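Local coordinates for protein rhamnogalacturonan endolyase YesW (Bacillus subtilis, PDB 2ZUX) that cleaves the rhamnogalacturonan backbone of plant cell-wall pectin from within by an eliminative reaction, with calcium or manganese required for activity, at residues V413-A418 with G496-P501; G434-Y437 with K443-S446; G455-W458 with L463-Q466; K474-Y477 with S482-M485. All blocks are in the same frame, centred on the assembly; numbering follows the deposited sequence.

Contact 1 of 4, residues V413-A418 with G496-P501. With RAM (alpha-L-rhamnopyranose), chain M; RAM (alpha-L-rhamnopyranose), chain N.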
loop_
_atom_site.group_PDB
_atom_site.type_symbol
_atom_site.label_atom_id
_atom_site.label_comp_id
_atom_site.label_asym_id
_atom_site.label_seq_id
_atom_site.Cartn_x
_atom_site.Cartn_y
_atom_site.Cartn_z
ATOM N N VAL A 413 -19.213 -12.402 3.101
ATOM C CA VAL A 413 -18.472 -11.734 4.174
ATOM C C VAL A 413 -17.546 -10.733 3.504
ATOM O O VAL A 413 -16.501 -11.106 2.967
ATOM C CB VAL A 413 -17.682 -12.737 5.055
ATOM C CG1 VAL A 413 -16.929 -12.004 6.179
ATOM C CG2 VAL A 413 -18.637 -13.781 5.640
ATOM N N GLY A 414 -17.935 -9.461 3.523
ATOM C CA GLY A 414 -17.268 -8.452 2.703
ATOM C C GLY A 414 -16.036 -7.803 3.305
ATOM O O GLY A 414 -15.291 -7.137 2.589
ATOM N N ARG A 415 -15.834 -7.972 4.610
ATOM C CA ARG A 415 -14.722 -7.343 5.309
ATOM C C ARG A 415 -14.097 -8.324 6.281
ATOM O O ARG A 415 -14.787 -9.149 6.875
ATOM C CB ARG A 415 -15.201 -6.114 6.092
ATOM C CG ARG A 415 -15.848 -5.014 5.274
ATOM C CD ARG A 415 -14.847 -4.340 4.346
ATOM N NE ARG A 415 -15.419 -3.110 3.818
ATOM C CZ ARG A 415 -15.275 -1.913 4.370
ATOM N NH1 ARG A 415 -14.548 -1.753 5.470
ATOM N NH2 ARG A 415 -15.869 -0.862 3.813
ATOM N N GLY A 416 -12.784 -8.214 6.451
ATOM C CA GLY A 416 -12.071 -8.950 7.487
ATOM C C GLY A 416 -10.814 -8.206 7.849
ATOM O O GLY A 416 -10.219 -7.565 6.980
ATOM N N MET A 417 -10.422 -8.290 9.120
ATOM C CA MET A 417 -9.226 -7.608 9.606
ATOM C C MET A 417 -8.308 -8.548 10.367
ATOM O O MET A 417 -8.754 -9.555 10.910
ATOM C CB MET A 417 -9.615 -6.437 10.505
ATOM C CG MET A 417 -9.462 -5.080 9.847
ATOM S SD MET A 417 -7.748 -4.617 9.543
ATOM C CE MET A 417 -7.152 -4.427 11.227
ATOM N N ALA A 418 -7.030 -8.197 10.399
ATOM C CA ALA A 418 -6.046 -8.907 11.194
ATOM C C ALA A 418 -5.173 -7.870 11.876
ATOM O O ALA A 418 -4.617 -6.987 11.210
ATOM C CB ALA A 418 -5.202 -9.807 10.312
ATOM N N GLY A 496 -15.929 5.939 -1.258
ATOM C CA GLY A 496 -17.288 5.645 -0.821
ATOM C C GLY A 496 -17.292 4.814 0.443
ATOM O O GLY A 496 -16.649 5.161 1.428
ATOM N N THR A 497 -18.004 3.696 0.407
ATOM C CA THR A 497 -18.137 2.864 1.596
ATOM C C THR A 497 -16.809 2.241 2.036
ATOM O O THR A 497 -16.669 1.834 3.185
ATOM C CB THR A 497 -19.181 1.746 1.406
ATOM O OG1 THR A 497 -18.762 0.860 0.362
ATOM C CG2 THR A 497 -20.554 2.337 1.069
ATOM N N LYS A 498 -15.831 2.166 1.132
ATOM C CA LYS A 498 -14.518 1.646 1.519
ATOM C C LYS A 498 -13.803 2.563 2.508
ATOM O O LYS A 498 -13.040 2.085 3.354
ATOM C CB LYS A 498 -13.644 1.372 0.295
ATOM C CG LYS A 498 -14.239 0.355 -0.676
ATOM C CD LYS A 498 -14.354 -1.054 -0.066
ATOM C CE LYS A 498 -15.068 -1.986 -1.018
ATOM N NZ LYS A 498 -15.199 -3.350 -0.421
ATOM N N ALA A 499 -14.055 3.874 2.411
ATOM C CA ALA A 499 -13.576 4.857 3.398
ATOM C C ALA A 499 -12.082 4.703 3.714
ATOM O O ALA A 499 -11.680 4.572 4.874
ATOM C CB ALA A 499 -14.434 4.795 4.674
ATOM N N THR A 500 -11.272 4.740 2.658
ATOM C CA THR A 500 -9.837 4.536 2.774
ATOM C C THR A 500 -9.070 5.857 2.796
ATOM O O THR A 500 -9.480 6.827 2.153
ATOM C CB THR A 500 -9.311 3.672 1.606
ATOM O OG1 THR A 500 -9.692 4.266 0.354
ATOM C CG2 THR A 500 -9.869 2.254 1.695
ATOM N N PRO A 501 -7.929 5.890 3.501
ATOM C CA PRO A 501 -7.108 7.084 3.445
ATOM C C PRO A 501 -6.410 7.155 2.090
ATOM O O PRO A 501 -6.226 6.122 1.433
ATOM C CB PRO A 501 -6.084 6.845 4.555
ATOM C CG PRO A 501 -5.921 5.361 4.584
ATOM C CD PRO A 501 -7.315 4.832 4.331
HETATM C C1 RAM M . -15.798 1.856 -5.039
HETATM C C2 RAM M . -16.333 0.762 -4.117
HETATM C C3 RAM M . -17.120 1.362 -2.946
HETATM C C4 RAM M . -18.203 2.323 -3.443
HETATM C C5 RAM M . -17.581 3.369 -4.371
HETATM C C6 RAM M . -18.666 4.249 -4.981
HETATM O O1 RAM M . -14.737 2.542 -4.414
HETATM O O2 RAM M . -17.157 -0.086 -4.889
HETATM O O3 RAM M . -17.704 0.342 -2.158
HETATM O O4 RAM M . -18.858 2.921 -2.338
HETATM O O5 RAM M . -16.831 2.754 -5.418
HETATM C C1 RAM N . -17.093 7.548 -4.585
HETATM C C2 RAM N . -15.818 7.512 -5.448
HETATM C C3 RAM N . -14.759 8.534 -5.024
HETATM C C4 RAM N . -14.621 8.546 -3.508
HETATM C C5 RAM N . -15.970 8.949 -2.924
HETATM C C6 RAM N . -15.908 9.075 -1.412
HETATM O O1 RAM N . -18.070 8.354 -5.203
HETATM O O2 RAM N . -15.276 6.208 -5.416
HETATM O O3 RAM N . -13.524 8.254 -5.645
HETATM O O4 RAM N . -13.564 9.367 -3.035
HETATM O O5 RAM N . -16.928 7.949 -3.230
HETATM O O HOH W 1 -17.710 -1.841 1.411
HETATM O O HOH W 2 -14.617 1.082 5.621
#

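Contact 2 of 4, residues G434-Y437 with K443-S446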
loop_
_atom_site.group_PDB
_atom_site.type_symbol
_atom_site.label_atom_id
_atom_site.label_comp_id
_atom_site.label_asym_id
_atom_site.label_seq_id
_atom_site.Cartn_x
_atom_site.Cartn_y
_atom_site.Cartn_z
ATOM N N GLY A 434 -18.862 -10.184 12.259
ATOM C CA GLY A 434 -19.374 -9.882 13.593
ATOM C C GLY A 434 -18.750 -10.638 14.754
ATOM O O GLY A 434 -19.210 -10.508 15.889
ATOM N N SER A 435 -17.705 -11.422 14.480
ATOM C CA SER A 435 -16.973 -12.135 15.534
ATOM C C SER A 435 -15.473 -11.862 15.487
ATOM O O SER A 435 -14.895 -11.694 14.407
ATOM C CB SER A 435 -17.218 -13.637 15.445
ATOM O OG SER A 435 -18.536 -13.957 15.859
ATOM N N LEU A 436 -14.874 -11.840 16.675
ATOM C CA LEU A 436 -13.446 -11.651 16.881
ATOM C C LEU A 436 -12.831 -12.985 17.297
ATOM O O LEU A 436 -13.392 -13.686 18.142
ATOM C CB LEU A 436 -13.218 -10.616 17.986
ATOM C CG LEU A 436 -11.771 -10.339 18.401
ATOM C CD1 LEU A 436 -10.986 -9.738 17.235
ATOM C CD2 LEU A 436 -11.751 -9.425 19.614
ATOM N N TYR A 437 -11.678 -13.323 16.728
ATOM C CA TYR A 437 -11.024 -14.598 16.998
ATOM C C TYR A 437 -9.548 -14.429 17.297
ATOM O O TYR A 437 -8.894 -13.510 16.787
ATOM C CB TYR A 437 -11.127 -15.524 15.785
ATOM C CG TYR A 437 -12.523 -15.798 15.294
ATOM C CD1 TYR A 437 -13.231 -16.916 15.737
ATOM C CD2 TYR A 437 -13.125 -14.957 14.362
ATOM C CE1 TYR A 437 -14.511 -17.177 15.271
ATOM C CE2 TYR A 437 -14.403 -15.199 13.896
ATOM C CZ TYR A 437 -15.087 -16.309 14.350
ATOM O OH TYR A 437 -16.354 -16.547 13.877
ATOM N N LYS A 443 -13.017 -17.946 19.441
ATOM C CA LYS A 443 -13.818 -16.731 19.493
ATOM C C LYS A 443 -13.586 -16.012 20.817
ATOM O O LYS A 443 -13.621 -16.633 21.886
ATOM C CB LYS A 443 -15.302 -17.030 19.277
ATOM C CG LYS A 443 -16.169 -15.773 19.279
ATOM C CD LYS A 443 -17.581 -16.046 18.781
ATOM C CE LYS A 443 -18.571 -15.033 19.349
ATOM N NZ LYS A 443 -18.475 -13.701 18.711
ATOM N N ILE A 444 -13.327 -14.713 20.734
ATOM C CA ILE A 444 -13.044 -13.882 21.896
ATOM C C ILE A 444 -14.250 -12.998 22.192
ATOM O O ILE A 444 -14.620 -12.145 21.378
ATOM C CB ILE A 444 -11.814 -12.976 21.653
ATOM C CG1 ILE A 444 -10.580 -13.815 21.299
ATOM C CG2 ILE A 444 -11.564 -12.062 22.871
ATOM C CD1 ILE A 444 -9.426 -12.994 20.729
ATOM N N GLY A 445 -14.871 -13.213 23.351
ATOM C CA GLY A 445 -16.036 -12.424 23.761
ATOM C C GLY A 445 -17.170 -12.487 22.756
ATOM O O GLY A 445 -17.358 -13.503 22.084
ATOM N N SER A 446 -17.919 -11.392 22.643
ATOM C CA SER A 446 -19.083 -11.356 21.757
ATOM C C SER A 446 -19.078 -10.181 20.778
ATOM O O SER A 446 -19.856 -10.163 19.826
ATOM C CB SER A 446 -20.380 -11.369 22.573
ATOM O OG SER A 446 -20.435 -10.263 23.446
HETATM O O HOH W 3 -20.292 -11.903 18.071
HETATM O O HOH W 4 -16.444 -11.860 19.140
#

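Contact 3 of 4, residues G455-W458 with L463-Q466. With CA (calcium ion), chain F.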
loop_
_atom_site.group_PDB
_atom_site.type_symbol
_atom_site.label_atom_id
_atom_site.label_comp_id
_atom_site.label_asym_id
_atom_site.label_seq_id
_atom_site.Cartn_x
_atom_site.Cartn_y
_atom_site.Cartn_z
ATOM N N GLY A 455 -5.706 -1.608 9.871
ATOM C CA GLY A 455 -5.004 -1.560 11.145
ATOM C C GLY A 455 -3.841 -0.607 10.968
ATOM O O GLY A 455 -3.257 -0.540 9.881
ATOM N N ILE A 456 -3.547 0.153 12.026
ATOM C CA ILE A 456 -2.471 1.139 12.006
ATOM C C ILE A 456 -1.710 1.161 13.333
ATOM O O ILE A 456 -2.328 1.112 14.412
ATOM C CB ILE A 456 -3.020 2.556 11.692
ATOM C CG1 ILE A 456 -1.869 3.545 11.537
ATOM C CG2 ILE A 456 -4.038 3.007 12.757
ATOM C CD1 ILE A 456 -2.296 4.918 11.089
ATOM N N TRP A 457 -0.379 1.237 13.267
ATOM C CA TRP A 457 0.420 1.473 14.474
ATOM C C TRP A 457 0.490 2.973 14.707
ATOM O O TRP A 457 1.179 3.683 13.970
ATOM C CB TRP A 457 1.822 0.859 14.359
ATOM C CG TRP A 457 1.768 -0.646 14.372
ATOM C CD1 TRP A 457 1.394 -1.437 15.428
ATOM C CD2 TRP A 457 2.064 -1.535 13.286
ATOM N NE1 TRP A 457 1.433 -2.767 15.060
ATOM C CE2 TRP A 457 1.837 -2.853 13.752
ATOM C CE3 TRP A 457 2.491 -1.349 11.957
ATOM C CZ2 TRP A 457 2.030 -3.977 12.942
ATOM C CZ3 TRP A 457 2.684 -2.474 11.153
ATOM C CH2 TRP A 457 2.444 -3.769 11.652
ATOM N N TRP A 458 -0.240 3.444 15.717
ATOM C CA TRP A 458 -0.394 4.882 15.955
ATOM C C TRP A 458 0.069 5.355 17.325
ATOM O O TRP A 458 0.739 6.388 17.426
ATOM C CB TRP A 458 -1.852 5.301 15.733
ATOM C CG TRP A 458 -2.064 6.766 15.880
ATOM C CD1 TRP A 458 -2.691 7.406 16.909
ATOM C CD2 TRP A 458 -1.629 7.788 14.976
ATOM N NE1 TRP A 458 -2.695 8.765 16.688
ATOM C CE2 TRP A 458 -2.042 9.026 15.513
ATOM C CE3 TRP A 458 -0.945 7.778 13.753
ATOM C CZ2 TRP A 458 -1.791 10.246 14.867
ATOM C CZ3 TRP A 458 -0.690 8.995 13.119
ATOM C CH2 TRP A 458 -1.115 10.206 13.680
ATOM N N LEU A 463 0.594 -3.085 20.365
ATOM C CA LEU A 463 -0.694 -3.478 19.786
ATOM C C LEU A 463 -0.973 -2.583 18.584
ATOM O O LEU A 463 -0.408 -1.485 18.476
ATOM C CB LEU A 463 -1.819 -3.367 20.819
ATOM C CG LEU A 463 -1.673 -4.229 22.078
ATOM C CD1 LEU A 463 -2.818 -3.941 23.030
ATOM C CD2 LEU A 463 -1.632 -5.719 21.732
ATOM N N ARG A 464 -1.831 -3.041 17.679
ATOM C CA ARG A 464 -2.173 -2.243 16.517
ATOM C C ARG A 464 -3.534 -1.605 16.702
ATOM O O ARG A 464 -4.482 -2.245 17.180
ATOM C CB ARG A 464 -2.106 -3.081 15.238
ATOM C CG ARG A 464 -1.853 -2.249 13.994
ATOM C CD ARG A 464 -1.500 -3.085 12.791
ATOM N NE ARG A 464 -0.973 -2.251 11.709
ATOM C CZ ARG A 464 -0.798 -2.668 10.455
ATOM N NH1 ARG A 464 -1.119 -3.914 10.112
ATOM N NH2 ARG A 464 -0.297 -1.842 9.542
ATOM N N GLU A 465 -3.617 -0.332 16.325
ATOM C CA GLU A 465 -4.856 0.428 16.394
ATOM C C GLU A 465 -5.651 0.223 15.094
ATOM O O GLU A 465 -5.217 -0.518 14.209
ATOM C CB GLU A 465 -4.546 1.902 16.676
ATOM C CG GLU A 465 -4.016 2.175 18.107
ATOM C CD GLU A 465 -2.658 1.530 18.405
ATOM O OE1 GLU A 465 -1.632 1.981 17.850
ATOM O OE2 GLU A 465 -2.599 0.576 19.229
ATOM N N GLN A 466 -6.821 0.841 14.997
ATOM C CA GLN A 466 -7.688 0.660 13.832
ATOM C C GLN A 466 -7.880 1.983 13.117
ATOM O O GLN A 466 -7.927 3.039 13.754
ATOM C CB GLN A 466 -9.052 0.097 14.241
ATOM C CG GLN A 466 -9.021 -1.346 14.752
ATOM C CD GLN A 466 -8.524 -1.438 16.197
ATOM O OE1 GLN A 466 -9.036 -0.748 17.080
ATOM N NE2 GLN A 466 -7.492 -2.236 16.425
HETATM CA CA CA F . -0.158 0.586 19.378
HETATM O O HOH W 5 1.491 1.583 17.848
#

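Contact 4 of 4, residues K474-Y477 with S482-M485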
loop_
_atom_site.group_PDB
_atom_site.type_symbol
_atom_site.label_atom_id
_atom_site.label_comp_id
_atom_site.label_asym_id
_atom_site.label_seq_id
_atom_site.Cartn_x
_atom_site.Cartn_y
_atom_site.Cartn_z
ATOM N N LYS A 474 -8.927 2.798 19.057
ATOM C CA LYS A 474 -8.223 1.758 19.787
ATOM C C LYS A 474 -9.224 0.823 20.445
ATOM O O LYS A 474 -10.241 1.258 20.994
ATOM C CB LYS A 474 -7.267 2.337 20.829
ATOM C CG LYS A 474 -6.245 1.304 21.331
ATOM C CD LYS A 474 -5.306 1.874 22.354
ATOM C CE LYS A 474 -4.403 0.792 22.893
ATOM N NZ LYS A 474 -3.384 0.365 21.902
ATOM N N TRP A 475 -8.930 -0.467 20.364
ATOM C CA TRP A 475 -9.759 -1.500 20.965
ATOM C C TRP A 475 -9.458 -1.649 22.447
ATOM O O TRP A 475 -8.324 -1.923 22.841
ATOM C CB TRP A 475 -9.507 -2.816 20.241
ATOM C CG TRP A 475 -10.267 -4.023 20.725
ATOM C CD1 TRP A 475 -9.724 -5.135 21.304
ATOM C CD2 TRP A 475 -11.682 -4.270 20.630
ATOM N NE1 TRP A 475 -10.706 -6.059 21.571
ATOM C CE2 TRP A 475 -11.918 -5.553 21.175
ATOM C CE3 TRP A 475 -12.774 -3.532 20.145
ATOM C CZ2 TRP A 475 -13.193 -6.117 21.247
ATOM C CZ3 TRP A 475 -14.052 -4.103 20.221
ATOM C CH2 TRP A 475 -14.243 -5.385 20.764
ATOM N N ASP A 476 -10.490 -1.456 23.265
ATOM C CA ASP A 476 -10.406 -1.709 24.696
ATOM C C ASP A 476 -10.716 -3.193 24.856
ATOM O O ASP A 476 -11.883 -3.595 24.838
ATOM C CB ASP A 476 -11.422 -0.820 25.426
ATOM C CG ASP A 476 -11.493 -1.081 26.928
ATOM O OD1 ASP A 476 -11.027 -2.134 27.409
ATOM O OD2 ASP A 476 -12.047 -0.215 27.628
ATOM N N TYR A 477 -9.668 -4.007 24.972
ATOM C CA TYR A 477 -9.825 -5.465 24.932
ATOM C C TYR A 477 -10.472 -6.036 26.192
ATOM O O TYR A 477 -11.141 -7.065 26.130
ATOM C CB TYR A 477 -8.492 -6.168 24.646
ATOM C CG TYR A 477 -7.426 -5.935 25.693
ATOM C CD1 TYR A 477 -7.318 -6.775 26.806
ATOM C CD2 TYR A 477 -6.516 -4.886 25.566
ATOM C CE1 TYR A 477 -6.336 -6.569 27.768
ATOM C CE2 TYR A 477 -5.536 -4.669 26.527
ATOM C CZ TYR A 477 -5.454 -5.513 27.627
ATOM O OH TYR A 477 -4.477 -5.313 28.576
ATOM N N SER A 482 -14.575 -0.418 21.092
ATOM C CA SER A 482 -13.661 0.514 20.431
ATOM C C SER A 482 -13.841 1.914 20.983
ATOM O O SER A 482 -14.961 2.319 21.317
ATOM C CB SER A 482 -13.925 0.541 18.928
ATOM O OG SER A 482 -13.630 -0.711 18.337
ATOM N N LYS A 483 -12.739 2.649 21.066
ATOM C CA LYS A 483 -12.754 4.034 21.529
ATOM C C LYS A 483 -11.934 4.881 20.568
ATOM O O LYS A 483 -10.881 4.448 20.098
ATOM C CB LYS A 483 -12.186 4.127 22.947
ATOM C CG LYS A 483 -13.061 3.431 23.985
ATOM C CD LYS A 483 -12.414 3.358 25.349
ATOM C CE LYS A 483 -13.191 2.409 26.263
ATOM N NZ LYS A 483 -14.624 2.794 26.437
ATOM N N ASN A 484 -12.412 6.086 20.272
ATOM C CA ASN A 484 -11.720 6.948 19.325
ATOM C C ASN A 484 -10.454 7.572 19.905
ATOM O O ASN A 484 -10.457 8.032 21.052
ATOM C CB ASN A 484 -12.656 8.043 18.812
ATOM C CG ASN A 484 -12.059 8.815 17.660
ATOM O OD1 ASN A 484 -11.735 8.254 16.614
ATOM N ND2 ASN A 484 -11.913 10.112 17.842
ATOM N N MET A 485 -9.385 7.587 19.104
ATOM C CA MET A 485 -8.106 8.202 19.475
ATOM C C MET A 485 -7.868 9.492 18.702
ATOM O O MET A 485 -7.301 10.448 19.228
ATOM C CB MET A 485 -6.946 7.260 19.173
ATOM C CG MET A 485 -6.808 6.088 20.102
ATOM S SD MET A 485 -5.100 5.510 20.091
ATOM C CE MET A 485 -4.357 6.605 21.297
#

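Contact 1 of 4, residues V413-A418 with G496-P501
Arg415 lays the edge of its guanidinium against the short 3-10 turn at Thr497 and Lys498, with NH2 2.9 Å from the carbonyl O of Thr497. The N-H points well aside from that oxygen (119° at the hydrogen), so the direct bond is weak, and two waters in the same plane supplement it. The first accepts from Arg415 NH2 and pairs with Thr497 OG1 at 3.1 Å; the second accepts a hydrogen bond from Arg415 NH1 at 2.8 Å and donates one to Lys498 O. NH1 is also held by Thr452 O. On the far side of the turn, Thr497 N donates to O4 of the rhamnose in chain M over 3.0 Å, nearly straight at 165°, while O3 of that sugar donates to Thr497 OG1 (2.8 Å). Lys498 bends at chi2 (-65°) and then runs extended, which sets CE 3.7 Å from O3 of this rhamnose and CD 4.2 Å from Arg415 NH2. Its ammonium makes a cation-pi contact with Tyr558 and a long, weak ion pair with Asp364. An alanine in place of Lys498 would be likely to leave Tyr558 without its cation and one flank of the sugar uncovered. Gly496 suits its place, since a side chain there would run into O4 of the chain M rhamnose. Arg415, Gly496 and Thr497 bind substrate: the contact is part of that site in this beta-propeller lyase.

Contact 2 of 4, residues G434-Y437 with K443-S446
Tyr437 and Lys443 form a single beta bridge at the rim of a propeller blade, where the loop after the outermost strand, 435-437, doubles back beside it. Polar contacts centre on the ammonium of Lys443. The chain is extended as far as CE and then turns at chi4 (75°), which delivers NZ to Ser435 OG at 2.9 Å. NZ also donates to two waters: one links it to the carbonyls of Gly434 and Ser446, the other accepts from Leu436 N and donates to Ile444 O. Three acceptors thus match its three protons. With an alanine at Ser435, one of these N-H groups would probably lose its acceptor and the lysine tail would be less fixed in rotation.

Packing contacts follow. Leu436 CD2 meets Ile444 CB at 4.1 Å as the two side chains cross, and Ile444 CD1 rests against the backbone of Tyr437, 3.7 Å from its C. Ile444 also covers Tyr425 and Glu429, both ligands of a neighbouring calcium. The Tyr437 ring brings CE1 to 4.1 Å from Lys443 CB.

The backbone bond is nearly straight: Ile444 N donates to Leu436 O over 2.8 Å, 174° at the hydrogen, while Lys443 CA approaches the same oxygen at 3.4 Å.

Contact 3 of 4, residues G455-W458 with L463-Q466
Ile456 and Glu465 face each other as the hydrogen-bonded pair of an antiparallel beta hairpin whose connecting loop holds a calcium ion. Ile456 N donates to Glu465 O at 2.8 Å, coming from above the carbonyl plane, and Glu465 N returns a bond to Ile456 O at 2.7 Å. Beside them Gly455 and Gln466 make the next, non-hydrogen-bonded pair; the Gly455 carbonyl is satisfied by Gln504 NE2.

Both oxygens of the Glu465 carboxylate have metal and hydrogen-bond partners. OE1 and OE2 each bind the calcium at 2.5 Å, OE1 also takes Trp458 N at 2.9 Å, nearly along its C-O axis, and OE2 receives Lys474 NZ. Leu463 O reaches the metal at 2.3 Å; a water, Asp459 and Asp461 share the same ion. The metal ties the connecting loop to the start of strand 465-468; the Trp458 bond brings in the residues after strand 454-456 and helps fix the carboxylate's rotation.

The extended chain of Arg464 (CG anti to the backbone N, chi1 -155°) carries its guanidinium between Trp457 and Gly455 O, which packs on one face unbonded. Its NH2 is satisfied by a salt bridge to Glu513 and by Pro562 O, and Glu513 also takes Trp457 N. With planes 15° apart, Arg464 CZ stands 3.6 Å from the six-membered ring centroid of Trp457 (cation-pi), and Arg464 CG equally far from the five-membered one (CH-pi).

Contact 4 of 4, residues K474-Y477 with S482-M485
Asp476 holds CG anti to its own N (chi1 176°) and Lys483 bends only at chi4 (-58°), which lays the side chains alongside each other, pointing the same way. The carboxylate meets the methylene next to the ammonium, OD2 standing 3.2 Å from Lys483 CE, while Lys483 NZ stays 4.1 Å from OD2, beyond a salt bridge, and the attraction is probably modest. The other oxygen, OD1, takes Asn479 N in the connecting turn, which helps to fix the carboxylate's rotation.

Trp475 shares with Ser482 the face opposite Lys474 and Lys483. Ser482 OG lies in the plane of the indole at its edge, 3.5 Å from CE3, and finds its polar partner in Ser450 N. The Trp475 side chain also touches Ile421 and Pro449.

Lys474 and Lys483 are joined by two backbone bonds: Lys474 N to Lys483 O at 2.8 Å, and Lys483 N to Lys474 O at 2.9 Å. Beyond them Met485 CG covers Lys474 CB at 3.8 Å, at the corner where the second strand changes direction. The Lys474 ammonium leads away to a hydrogen bond with Glu465 OE2 and salt bridges with Asp459 and Asp461, where its charge probably offsets part of the negative charge around the calcium. This is a beta hairpin, two consecutive antiparallel strands joined by a short turn, here the outer half of a four-stranded propeller blade.

Overall arrangement
Followed from the N terminus, contact 1 opens first at 413-418 and closes last at 496-501, spanning 77 intervening residues. Contacts 2, 3 and 4 all lie within that span, in series and without crossing, each closing a short loop of four or five residues. Contact 2 borders the blade that begins with strand 416-419; contacts 3 and 4 build the first and last hairpins of the next blade, whose strands 465-468 and 471-476 are neighbours. Leu436 packs on Trp475, joining the two blades near the rim, and Met417 of contact 1 touches Gly455 of contact 3. Contact 1 links the start of the first blade to the sugar-binding loop between strands 491-492 and 503-505, of another sheet.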